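PDB 3GWB: peptidase M16 inactive domain family protein from Pseudomonas fluorescens, which belongs to the M16 metallopeptidase family as an inactive-domain protein and probably has a hydrolase-related role. Local coordinates for residues Thr19-Lys24 against Gln216-Leu221; Leu40-Gly45 against Gly195-Ala200; Tyr91-Val96 against Met375-Leu380; His188-Ala193 against Pro225-Ile230. One frame throughout, in Å; residues are numbered along the deposited sequence.

Near the N terminus, the hairpin bend at 19-24 meets the end of helix 207-220, so interaction 1 closes a long loop. Interaction 2 lies wholly within that span, pairing the neighbouring strands 35-42 and 197-203 of the six-stranded sheet. Interaction 3 starts at the turn between strands 85-90 and 95-102 and reaches forward to the end of helix 365-377; along the chain it crosses both earlier contacts. Interaction 4, a short closure from helix 181-191 to the segment leading into strand 239-244, crosses interactions 1 and 2 but falls inside the span of interaction 3. Together they tie the first sheet to its helices and to the path toward the second sheet.

Interaction 1. Residues Thr19-Lys24 against Gln216-Leu221; sequences TAEGAK and QVSAAL
Ser218 points its hydroxyl from helix 207-220 toward the bend at Thr19-Lys24, where Thr19 and Glu21 grip it from two directions. Its OG stands anti to the backbone N (chi1 -177°), the setting that carries it off the helix surface toward the bend. Thr19 OG1 donates a hydrogen bond to Ser218 OG at 2.8 Å, and Ser218 OG in turn donates to Glu21 OE1 at 2.8 Å, so the serine accepts from one residue and donates to the other. Glu21 CB lies 3.4 Å from Ser218 OG, and the bend at chi2 (66°) turns CD back alongside it; OE1 is met on its anti side, 27° out of the carboxylate plane. The bend is a type I turn from Thr19 to Gly22, with Gly22 in a left-handed conformation and Thr19 N bonded to Ala23 O at 3.0 Å, the pattern of a 3:5 beta hairpin with a G1 bulge, joining the antiparallel strands 15-18 and 24-29. Thr19 OG1 also works inside the turn: it accepts Ala23 N at 3.2 Å and, weakly, Glu21 N, which fixes the hydroxyl's position before it reaches the helix. Apolar contacts flank the polar ones: Thr19 CG2 lies 3.7 Å from Ser218 CB, and Ala23 CB 3.8 Å from Ser218 OG. Beyond the two segments, Ser218 and Ala23 both rest on Ile199 of strand 197-203, while Glu21 touches Ala194 and Lys223.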
loop_
_atom_site.group_PDB
_atom_site.type_symbol
_atom_site.label_atom_id
_atom_site.label_comp_id
_atom_site.label_asym_id
_atom_site.label_seq_id
_atom_site.Cartn_x
_atom_site.Cartn_y
_atom_site.Cartn_z
ATOM N N THR A 19 29.668 0.471 17.676
ATOM C CA THR A 19 29.286 0.416 19.088
ATOM C C THR A 19 30.113 -0.686 19.749
ATOM O O THR A 19 30.819 -1.439 19.071
ATOM C CB THR A 19 27.799 0.053 19.267
ATOM O OG1 THR A 19 27.572 -1.265 18.750
ATOM C CG2 THR A 19 26.903 1.062 18.545
ATOM N N ALA A 20 30.015 -0.793 21.069
ATOM C CA ALA A 20 30.762 -1.813 21.804
ATOM C C ALA A 20 30.363 -3.231 21.403
ATOM O O ALA A 20 31.102 -4.177 21.678
ATOM C CB ALA A 20 30.571 -1.622 23.308
ATOM N N GLU A 21 29.198 -3.386 20.760
ATOM C CA GLU A 21 28.727 -4.703 20.317
ATOM C C GLU A 21 29.160 -5.018 18.897
ATOM O O GLU A 21 28.845 -6.084 18.373
ATOM C CB GLU A 21 27.198 -4.805 20.354
ATOM C CG GLU A 21 26.574 -4.907 21.717
ATOM C CD GLU A 21 26.784 -3.655 22.522
ATOM O OE1 GLU A 21 26.755 -2.560 21.918
ATOM O OE2 GLU A 21 26.970 -3.765 23.752
ATOM N N GLY A 22 29.861 -4.086 18.266
ATOM C CA GLY A 22 30.312 -4.308 16.906
ATOM C C GLY A 22 29.327 -3.851 15.841
ATOM O O GLY A 22 29.475 -4.196 14.669
ATOM N N ALA A 23 28.314 -3.086 16.232
ATOM C CA ALA A 23 27.343 -2.595 15.258
ATOM C C ALA A 23 27.923 -1.407 14.482
ATOM O O ALA A 23 28.556 -0.517 15.056
ATOM C CB ALA A 23 26.040 -2.184 15.961
ATOM N N LYS A 24 27.704 -1.393 13.173
ATOM C CA LYS A 24 28.195 -0.298 12.350
ATOM C C LYS A 24 27.188 0.850 12.418
ATOM O O LYS A 24 26.005 0.651 12.165
ATOM C CB LYS A 24 28.336 -0.755 10.900
ATOM C CG LYS A 24 29.153 -2.016 10.719
ATOM C CD LYS A 24 29.134 -2.485 9.262
ATOM C CE LYS A 24 29.794 -1.469 8.340
ATOM N NZ LYS A 24 31.216 -1.255 8.719
ATOM N N GLN A 216 22.378 2.819 22.803
ATOM C CA GLN A 216 21.189 2.304 23.468
ATOM C C GLN A 216 20.505 1.214 22.650
ATOM O O GLN A 216 20.124 0.179 23.182
ATOM C CB GLN A 216 20.191 3.441 23.740
ATOM C CG GLN A 216 18.815 2.952 24.163
ATOM C CD GLN A 216 17.823 4.083 24.386
ATOM O OE1 GLN A 216 17.741 5.020 23.586
ATOM N NE2 GLN A 216 17.052 3.992 25.468
ATOM N N VAL A 217 20.344 1.453 21.355
ATOM C CA VAL A 217 19.696 0.476 20.485
ATOM C C VAL A 217 20.565 -0.783 20.418
ATOM O O VAL A 217 20.080 -1.909 20.585
ATOM C CB VAL A 217 19.497 1.057 19.064
ATOM C CG1 VAL A 217 18.970 -0.011 18.119
ATOM C CG2 VAL A 217 18.516 2.214 19.119
ATOM N N SER A 218 21.858 -0.575 20.203
ATOM C CA SER A 218 22.802 -1.676 20.106
ATOM C C SER A 218 22.792 -2.542 21.364
ATOM O O SER A 218 22.815 -3.763 21.268
ATOM C CB SER A 218 24.211 -1.132 19.856
ATOM O OG SER A 218 25.137 -2.189 19.687
ATOM N N ALA A 219 22.731 -1.916 22.538
ATOM C CA ALA A 219 22.743 -2.662 23.804
ATOM C C ALA A 219 21.482 -3.480 24.079
ATOM O O ALA A 219 21.531 -4.465 24.826
ATOM C CB ALA A 219 22.992 -1.711 24.976
ATOM N N ALA A 220 20.368 -3.062 23.484
ATOM C CA ALA A 220 19.078 -3.725 23.661
ATOM C C ALA A 220 18.923 -4.964 22.779
ATOM O O ALA A 220 18.071 -5.805 23.041
ATOM C CB ALA A 220 17.936 -2.737 23.372
ATOM N N LEU A 221 19.751 -5.073 21.745
ATOM C CA LEU A 221 19.692 -6.217 20.832
ATOM C C LEU A 221 20.380 -7.432 21.427
ATOM O O LEU A 221 21.175 -7.314 22.356
ATOM C CB LEU A 221 20.385 -5.882 19.500
ATOM C CG LEU A 221 19.779 -4.782 18.619
ATOM C CD1 LEU A 221 20.670 -4.509 17.404
ATOM C CD2 LEU A 221 18.402 -5.210 18.182
#

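Interaction 2. Residues Leu40-Gly45 against Gly195-Ala200; sequences LIFAAG and GNVVIA
Val197 sets its side chain against Phe42 from the neighbouring strand, the two lying side by side and pointing the same way. Starting at CB, Val197 already touches the ring, 3.6 Å from Phe42 CE1. Its CG2, anti to the backbone N, then sits over the centre of the aromatic face, 3.4 Å from the centroid and 10° off the ring normal, a close CH-pi contact. The same methyl packs on Leu40 CB at 3.9 Å, and it also lies near Ile41 O. The second branch, CG1, turns to Leu221 beyond the strand pair. Phe42 and Val197 form a non-hydrogen-bonded antiparallel pair; the adjoining pair, Ile41 and Val198, is hydrogen-bonded, with Ile41 N to Val198 O at 2.9 Å and Val198 N to Ile41 O at 2.8 Å. Past the strand end, Ala43 N reaches Asn196 O at 3.3 Å. Asn196 ND2 donates back to Ala43 O at 3.0 Å, from 64° above that carbonyl's plane, and gives another hydrogen to Ala191 O; OD1 accepts Leu227 N. This buried amide thus links the strand end, the end of helix 181-191 and the chain after helix 207-220. Leu40, Phe42, Val197 and Ile199 share one sheet face, toward helices 105-120 and 207-220, whereas Ile41 meets Phe377 on the other: the central antiparallel pairing of an M16-type alpha/beta sheet.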
loop_
_atom_site.group_PDB
_atom_site.type_symbol
_atom_site.label_atom_id
_atom_site.label_comp_id
_atom_site.label_asym_id
_atom_site.label_seq_id
_atom_site.Cartn_x
_atom_site.Cartn_y
_atom_site.Cartn_z
ATOM N N LEU A 40 17.504 0.374 11.095
ATOM C CA LEU A 40 18.349 -0.759 11.459
ATOM C C LEU A 40 18.279 -1.773 10.333
ATOM O O LEU A 40 17.200 -2.218 9.942
ATOM C CB LEU A 40 17.864 -1.402 12.763
ATOM C CG LEU A 40 18.297 -0.805 14.108
ATOM C CD1 LEU A 40 18.144 0.708 14.113
ATOM C CD2 LEU A 40 17.467 -1.442 15.218
ATOM N N ILE A 41 19.439 -2.127 9.799
ATOM C CA ILE A 41 19.498 -3.093 8.722
ATOM C C ILE A 41 20.223 -4.326 9.235
ATOM O O ILE A 41 21.395 -4.243 9.596
ATOM C CB ILE A 41 20.267 -2.533 7.492
ATOM C CG1 ILE A 41 19.606 -1.251 6.972
ATOM C CG2 ILE A 41 20.251 -3.557 6.381
ATOM C CD1 ILE A 41 19.710 -0.062 7.914
ATOM N N PHE A 42 19.524 -5.457 9.284
ATOM C CA PHE A 42 20.103 -6.714 9.753
ATOM C C PHE A 42 20.318 -7.650 8.575
ATOM O O PHE A 42 19.554 -7.624 7.613
ATOM C CB PHE A 42 19.154 -7.445 10.723
ATOM C CG PHE A 42 18.802 -6.665 11.959
ATOM C CD1 PHE A 42 19.459 -6.906 13.148
ATOM C CD2 PHE A 42 17.790 -5.702 11.928
ATOM C CE1 PHE A 42 19.121 -6.210 14.298
ATOM C CE2 PHE A 42 17.445 -4.997 13.080
ATOM C CZ PHE A 42 18.111 -5.252 14.266
ATOM N N ALA A 43 21.361 -8.469 8.649
ATOM C CA ALA A 43 21.602 -9.477 7.621
ATOM C C ALA A 43 20.687 -10.620 8.067
ATOM O O ALA A 43 21.154 -11.685 8.498
ATOM C CB ALA A 43 23.055 -9.919 7.640
ATOM N N ALA A 44 19.380 -10.374 7.987
ATOM C CA ALA A 44 18.360 -11.336 8.403
ATOM C C ALA A 44 17.246 -11.526 7.370
ATOM O O ALA A 44 16.065 -11.609 7.721
ATOM C CB ALA A 44 17.750 -10.890 9.730
ATOM N N GLY A 45 17.619 -11.587 6.096
ATOM C CA GLY A 45 16.633 -11.790 5.047
ATOM C C GLY A 45 16.396 -13.268 4.815
ATOM O O GLY A 45 16.946 -14.105 5.523
ATOM N N GLY A 195 25.969 -7.567 16.519
ATOM C CA GLY A 195 27.080 -7.625 15.585
ATOM C C GLY A 195 26.635 -7.828 14.145
ATOM O O GLY A 195 27.438 -7.701 13.221
ATOM N N ASN A 196 25.351 -8.126 13.954
ATOM C CA ASN A 196 24.791 -8.382 12.625
ATOM C C ASN A 196 23.915 -7.240 12.107
ATOM O O ASN A 196 23.163 -7.413 11.145
ATOM C CB ASN A 196 23.958 -9.675 12.676
ATOM C CG ASN A 196 23.712 -10.274 11.308
ATOM O OD1 ASN A 196 24.644 -10.457 10.528
ATOM N ND2 ASN A 196 22.452 -10.605 11.016
ATOM N N VAL A 197 24.012 -6.073 12.733
ATOM C CA VAL A 197 23.183 -4.949 12.316
ATOM C C VAL A 197 23.935 -3.679 11.930
ATOM O O VAL A 197 25.055 -3.427 12.387
ATOM C CB VAL A 197 22.175 -4.574 13.432
ATOM C CG1 VAL A 197 22.902 -3.818 14.548
ATOM C CG2 VAL A 197 21.021 -3.731 12.848
ATOM N N VAL A 198 23.303 -2.889 11.070
ATOM C CA VAL A 198 23.838 -1.602 10.649
ATOM C C VAL A 198 22.867 -0.577 11.219
ATOM O O VAL A 198 21.665 -0.703 11.029
ATOM C CB VAL A 198 23.851 -1.439 9.116
ATOM C CG1 VAL A 198 24.228 0.003 8.754
ATOM C CG2 VAL A 198 24.850 -2.411 8.499
ATOM N N ILE A 199 23.384 0.429 11.912
ATOM C CA ILE A 199 22.543 1.460 12.516
ATOM C C ILE A 199 22.718 2.771 11.763
ATOM O O ILE A 199 23.786 3.372 11.803
ATOM C CB ILE A 199 22.922 1.668 14.001
ATOM C CG1 ILE A 199 22.676 0.375 14.777
ATOM C CG2 ILE A 199 22.118 2.806 14.605
ATOM C CD1 ILE A 199 23.272 0.395 16.167
ATOM N N ALA A 200 21.668 3.209 11.072
ATOM C CA ALA A 200 21.716 4.446 10.300
ATOM C C ALA A 200 20.817 5.489 10.948
ATOM O O ALA A 200 19.677 5.200 11.293
ATOM C CB ALA A 200 21.269 4.175 8.862
#

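Interaction 3. Residues Tyr91-Val96 against Met375-Leu380; sequences YKDMAV and MGFYNL
Asp93 and Met94 both carry CG between their backbone N and carbonyl carbon, and in Met94, a selenomethionine, a bend at chi3 (73°) sets the terminal CE beside Tyr378 and Phe377. In the two-sheet architecture of an M16 chain, this joins the turn ahead of strand 95-102 to the C-terminal end of helix 365-377, which packs against the first sheet. Phe377 of helix 365-377 offers one ring face to Met94 CB near the rim. Met94 SE stands 5.5 Å from the Phe377 centroid in a Met-aromatic contact. Its CE extends further and touches both rings, 3.9 Å from Phe377 CD2 and 3.7 Å from Tyr378 CE2. The two aromatic side chains also pack on each other, Phe377 CD2 lying over the centre of the Tyr378 ring. The backbone adds a close approach, Asp93 O to Phe377 CZ at 3.1 Å. Tyr378 crosses Asp93 at about a right angle, the ring and carboxylate planes 43° apart. Asp93 OD2 has a second donor, Gln307 N, from the loop between strands 299-303 and 311-319, so one carboxylate oxygen is shared by the end of helix 365-377 and a loop of the second sheet. Tyr378 OH donates to that oxygen at 2.8 Å, arriving on the syn side and 32° out of the carboxylate plane.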
loop_
_atom_site.group_PDB
_atom_site.type_symbol
_atom_site.label_atom_id
_atom_site.label_comp_id
_atom_site.label_asym_id
_atom_site.label_seq_id
_atom_site.Cartn_x
_atom_site.Cartn_y
_atom_site.Cartn_z
ATOM N N TYR A 91 13.523 -8.970 3.284
ATOM C CA TYR A 91 13.754 -9.234 1.872
ATOM C C TYR A 91 14.656 -10.446 1.686
ATOM O O TYR A 91 14.664 -11.346 2.519
ATOM C CB TYR A 91 14.376 -7.982 1.251
ATOM C CG TYR A 91 13.590 -6.744 1.623
ATOM C CD1 TYR A 91 12.344 -6.494 1.050
ATOM C CD2 TYR A 91 14.043 -5.877 2.617
ATOM C CE1 TYR A 91 11.563 -5.417 1.457
ATOM C CE2 TYR A 91 13.271 -4.793 3.036
ATOM C CZ TYR A 91 12.031 -4.571 2.453
ATOM O OH TYR A 91 11.250 -3.515 2.862
ATOM N N LYS A 92 15.414 -10.466 0.594
ATOM C CA LYS A 92 16.308 -11.577 0.299
ATOM C C LYS A 92 17.567 -11.557 1.155
ATOM O O LYS A 92 17.888 -12.546 1.806
ATOM C CB LYS A 92 16.715 -11.557 -1.179
ATOM C CG LYS A 92 15.586 -11.787 -2.164
ATOM C CD LYS A 92 15.166 -13.232 -2.189
ATOM C CE LYS A 92 14.240 -13.517 -3.364
ATOM N NZ LYS A 92 13.966 -14.971 -3.473
ATOM N N ASP A 93 18.291 -10.442 1.154
ATOM C CA ASP A 93 19.517 -10.390 1.941
ATOM C C ASP A 93 19.494 -9.489 3.170
ATOM O O ASP A 93 20.461 -9.446 3.921
ATOM C CB ASP A 93 20.730 -10.066 1.038
ATOM C CG ASP A 93 20.577 -8.768 0.275
ATOM O OD1 ASP A 93 19.468 -8.194 0.277
ATOM O OD2 ASP A 93 21.576 -8.322 -0.341
HETATM N N MSE A 94 18.393 -8.781 3.400
HETATM C CA MSE A 94 18.302 -7.926 4.577
HETATM C C MSE A 94 16.898 -7.897 5.172
HETATM O O MSE A 94 15.928 -8.319 4.542
HETATM C CB MSE A 94 18.755 -6.487 4.259
HETATM C CG MSE A 94 18.015 -5.790 3.114
HETATM SE SE MSE A 94 18.320 -3.989 3.024
HETATM C CE MSE A 94 19.987 -3.934 2.392
ATOM N N ALA A 95 16.821 -7.425 6.409
ATOM C CA ALA A 95 15.568 -7.274 7.138
ATOM C C ALA A 95 15.730 -5.930 7.832
ATOM O O ALA A 95 16.819 -5.600 8.310
ATOM C CB ALA A 95 15.391 -8.390 8.164
ATOM N N VAL A 96 14.656 -5.155 7.891
ATOM C CA VAL A 96 14.750 -3.837 8.493
ATOM C C VAL A 96 13.709 -3.534 9.556
ATOM O O VAL A 96 12.632 -4.134 9.599
ATOM C CB VAL A 96 14.647 -2.738 7.401
ATOM C CG1 VAL A 96 15.583 -3.069 6.232
ATOM C CG2 VAL A 96 13.217 -2.627 6.900
HETATM N N MSE A 375 24.883 1.752 2.395
HETATM C CA MSE A 375 26.320 2.009 2.435
HETATM C C MSE A 375 26.963 1.127 3.502
HETATM O O MSE A 375 27.985 0.472 3.254
HETATM C CB MSE A 375 26.591 3.490 2.742
HETATM C CG MSE A 375 26.342 4.445 1.555
HETATM SE SE MSE A 375 26.329 6.224 1.999
HETATM C CE MSE A 375 27.922 6.408 2.749
ATOM N N GLY A 376 26.353 1.098 4.685
ATOM C CA GLY A 376 26.892 0.300 5.769
ATOM C C GLY A 376 26.771 -1.195 5.562
ATOM O O GLY A 376 27.718 -1.945 5.807
ATOM N N PHE A 377 25.602 -1.628 5.104
ATOM C CA PHE A 377 25.346 -3.040 4.882
ATOM C C PHE A 377 26.230 -3.634 3.795
ATOM O O PHE A 377 26.731 -4.746 3.938
ATOM C CB PHE A 377 23.884 -3.269 4.506
ATOM C CG PHE A 377 23.481 -4.718 4.500
ATOM C CD1 PHE A 377 23.164 -5.366 5.688
ATOM C CD2 PHE A 377 23.470 -5.447 3.315
ATOM C CE1 PHE A 377 22.801 -6.712 5.690
ATOM C CE2 PHE A 377 23.112 -6.795 3.306
ATOM C CZ PHE A 377 22.792 -7.434 4.495
ATOM N N TYR A 378 26.432 -2.886 2.716
ATOM C CA TYR A 378 27.242 -3.368 1.600
ATOM C C TYR A 378 28.682 -2.868 1.592
ATOM O O TYR A 378 29.412 -3.077 0.619
ATOM C CB TYR A 378 26.554 -2.995 0.289
ATOM C CG TYR A 378 25.214 -3.660 0.133
ATOM C CD1 TYR A 378 25.122 -5.043 -0.033
ATOM C CD2 TYR A 378 24.036 -2.919 0.162
ATOM C CE1 TYR A 378 23.901 -5.671 -0.168
ATOM C CE2 TYR A 378 22.797 -3.542 0.025
ATOM C CZ TYR A 378 22.741 -4.919 -0.140
ATOM O OH TYR A 378 21.532 -5.555 -0.279
ATOM N N ASN A 379 29.083 -2.218 2.676
ATOM C CA ASN A 379 30.429 -1.676 2.806
ATOM C C ASN A 379 30.838 -0.815 1.618
ATOM O O ASN A 379 31.867 -1.068 0.988
ATOM C CB ASN A 379 31.440 -2.806 2.987
ATOM C CG ASN A 379 31.192 -3.606 4.241
ATOM O OD1 ASN A 379 31.081 -3.051 5.332
ATOM N ND2 ASN A 379 31.103 -4.917 4.096
ATOM N N LEU A 380 30.030 0.196 1.311
ATOM C CA LEU A 380 30.334 1.110 0.217
ATOM C C LEU A 380 31.187 2.232 0.802
ATOM O O LEU A 380 31.125 2.498 2.001
ATOM C CB LEU A 380 29.041 1.689 -0.366
ATOM C CG LEU A 380 28.043 0.635 -0.860
ATOM C CD1 LEU A 380 26.794 1.329 -1.375
ATOM C CD2 LEU A 380 28.680 -0.225 -1.951
#

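Interaction 4. Residues His188-Ala193 against Pro225-Ile230; sequences HAKAYA and PALAKI
Leu227 lays its two methyls against the last turn of helix 181-191, crossing the side chain of Lys190 at about a right angle. CD2 presses on Lys190 CG at 3.6 Å, and CD1 stands 4.1 Å from Ala191 CA. The lysine starts out extended, its CG and CD lying by Leu227 CD2, and the bends at chi3 (69°) and chi4 (64°) then turn NZ back to 3.9 Å from Leu227 CD1. Ala191 aims its CB bond away from the 225-230 segment, with its backbone as the nearer surface. No direct hydrogen bond spans the contact; one water does the job, donating to Lys190 O and to Pro225 O, each at 2.7 Å. Ala193 CB approaches Pro225 O at 4.2 Å close by. From outside, the side-chain amide of Asn196 bridges the two segments. Residues 225-230 follow helix 207-220 and run toward strand 239-244, the start of the second sheet; farther along, Ile230 N bonds Gln307 OE1. The arrangement is consistent with the start of the connection between the two sheet-bearing halves of an M16-type fold.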
loop_
_atom_site.group_PDB
_atom_site.type_symbol
_atom_site.label_atom_id
_atom_site.label_comp_id
_atom_site.label_asym_id
_atom_site.label_seq_id
_atom_site.Cartn_x
_atom_site.Cartn_y
_atom_site.Cartn_z
ATOM N N HIS A 188 15.894 -15.135 15.793
ATOM C CA HIS A 188 16.060 -13.766 16.282
ATOM C C HIS A 188 17.366 -13.576 17.059
ATOM O O HIS A 188 18.071 -12.586 16.866
ATOM C CB HIS A 188 14.866 -13.386 17.164
ATOM C CG HIS A 188 14.891 -11.969 17.644
ATOM N ND1 HIS A 188 15.444 -11.602 18.852
ATOM C CD2 HIS A 188 14.474 -10.824 17.060
ATOM C CE1 HIS A 188 15.371 -10.289 18.988
ATOM N NE2 HIS A 188 14.785 -9.794 17.912
ATOM N N ALA A 189 17.690 -14.530 17.929
ATOM C CA ALA A 189 18.908 -14.445 18.736
ATOM C C ALA A 189 20.161 -14.480 17.859
ATOM O O ALA A 189 21.204 -13.912 18.204
ATOM C CB ALA A 189 18.941 -15.593 19.742
ATOM N N LYS A 190 20.042 -15.146 16.721
ATOM C CA LYS A 190 21.142 -15.282 15.776
ATOM C C LYS A 190 21.232 -14.160 14.737
ATOM O O LYS A 190 22.294 -13.570 14.534
ATOM C CB LYS A 190 21.010 -16.621 15.042
ATOM C CG LYS A 190 21.987 -16.812 13.890
ATOM C CD LYS A 190 21.923 -18.236 13.317
ATOM C CE LYS A 190 20.625 -18.509 12.578
ATOM N NZ LYS A 190 20.502 -17.631 11.376
ATOM N N ALA A 191 20.110 -13.874 14.083
ATOM C CA ALA A 191 20.073 -12.873 13.017
ATOM C C ALA A 191 19.889 -11.429 13.459
ATOM O O ALA A 191 20.267 -10.502 12.741
ATOM C CB ALA A 191 18.989 -13.254 12.003
ATOM N N TYR A 192 19.301 -11.219 14.628
ATOM C CA TYR A 192 19.115 -9.855 15.095
ATOM C C TYR A 192 20.167 -9.448 16.120
ATOM O O TYR A 192 20.021 -8.448 16.825
ATOM C CB TYR A 192 17.698 -9.674 15.646
ATOM C CG TYR A 192 16.661 -9.557 14.538
ATOM C CD1 TYR A 192 16.321 -10.663 13.756
ATOM C CD2 TYR A 192 16.069 -8.333 14.235
ATOM C CE1 TYR A 192 15.425 -10.552 12.701
ATOM C CE2 TYR A 192 15.164 -8.209 13.174
ATOM C CZ TYR A 192 14.852 -9.326 12.414
ATOM O OH TYR A 192 13.978 -9.208 11.361
ATOM N N ALA A 193 21.244 -10.226 16.190
ATOM C CA ALA A 193 22.340 -9.933 17.110
ATOM C C ALA A 193 22.962 -8.585 16.723
ATOM O O ALA A 193 23.030 -8.229 15.544
ATOM C CB ALA A 193 23.392 -11.052 17.053
ATOM N N PRO A 225 27.733 -12.253 16.943
ATOM C CA PRO A 225 28.488 -11.763 15.791
ATOM C C PRO A 225 27.661 -11.654 14.514
ATOM O O PRO A 225 26.495 -12.054 14.471
ATOM C CB PRO A 225 29.596 -12.798 15.665
ATOM C CG PRO A 225 28.855 -14.064 15.983
ATOM C CD PRO A 225 28.024 -13.677 17.194
ATOM N N ALA A 226 28.281 -11.104 13.477
ATOM C CA ALA A 226 27.640 -10.965 12.185
ATOM C C ALA A 226 27.614 -12.352 11.558
ATOM O O ALA A 226 28.506 -13.166 11.810
ATOM C CB ALA A 226 28.437 -10.025 11.314
ATOM N N LEU A 227 26.592 -12.623 10.754
ATOM C CA LEU A 227 26.486 -13.911 10.089
ATOM C C LEU A 227 27.402 -13.873 8.876
ATOM O O LEU A 227 27.729 -12.797 8.379
ATOM C CB LEU A 227 25.040 -14.170 9.659
ATOM C CG LEU A 227 24.034 -14.258 10.813
ATOM C CD1 LEU A 227 22.651 -14.550 10.259
ATOM C CD2 LEU A 227 24.467 -15.338 11.800
ATOM N N ALA A 228 27.825 -15.043 8.408
ATOM C CA ALA A 228 28.708 -15.115 7.251
ATOM C C ALA A 228 27.968 -14.693 5.990
ATOM O O ALA A 228 26.760 -14.894 5.865
ATOM C CB ALA A 228 29.246 -16.528 7.092
ATOM N N LYS A 229 28.700 -14.103 5.054
ATOM C CA LYS A 229 28.100 -13.657 3.806
ATOM C C LYS A 229 27.763 -14.840 2.913
ATOM O O LYS A 229 28.430 -15.876 2.957
ATOM C CB LYS A 229 29.048 -12.703 3.084
ATOM C CG LYS A 229 29.274 -11.402 3.836
ATOM C CD LYS A 229 30.220 -10.483 3.087
ATOM C CE LYS A 229 30.377 -9.161 3.813
ATOM N NZ LYS A 229 31.274 -8.247 3.062
ATOM N N ILE A 230 26.715 -14.678 2.110
ATOM C CA ILE A 230 26.264 -15.724 1.200
ATOM C C ILE A 230 27.206 -15.812 0.002
ATOM O O ILE A 230 27.747 -14.803 -0.458
ATOM C CB ILE A 230 24.806 -15.451 0.728
ATOM C CG1 ILE A 230 23.817 -15.868 1.824
ATOM C CG2 ILE A 230 24.491 -16.234 -0.538
ATOM C CD1 ILE A 230 23.974 -15.138 3.134
HETATM O O HOH W 1 24.861 -14.039 15.153
#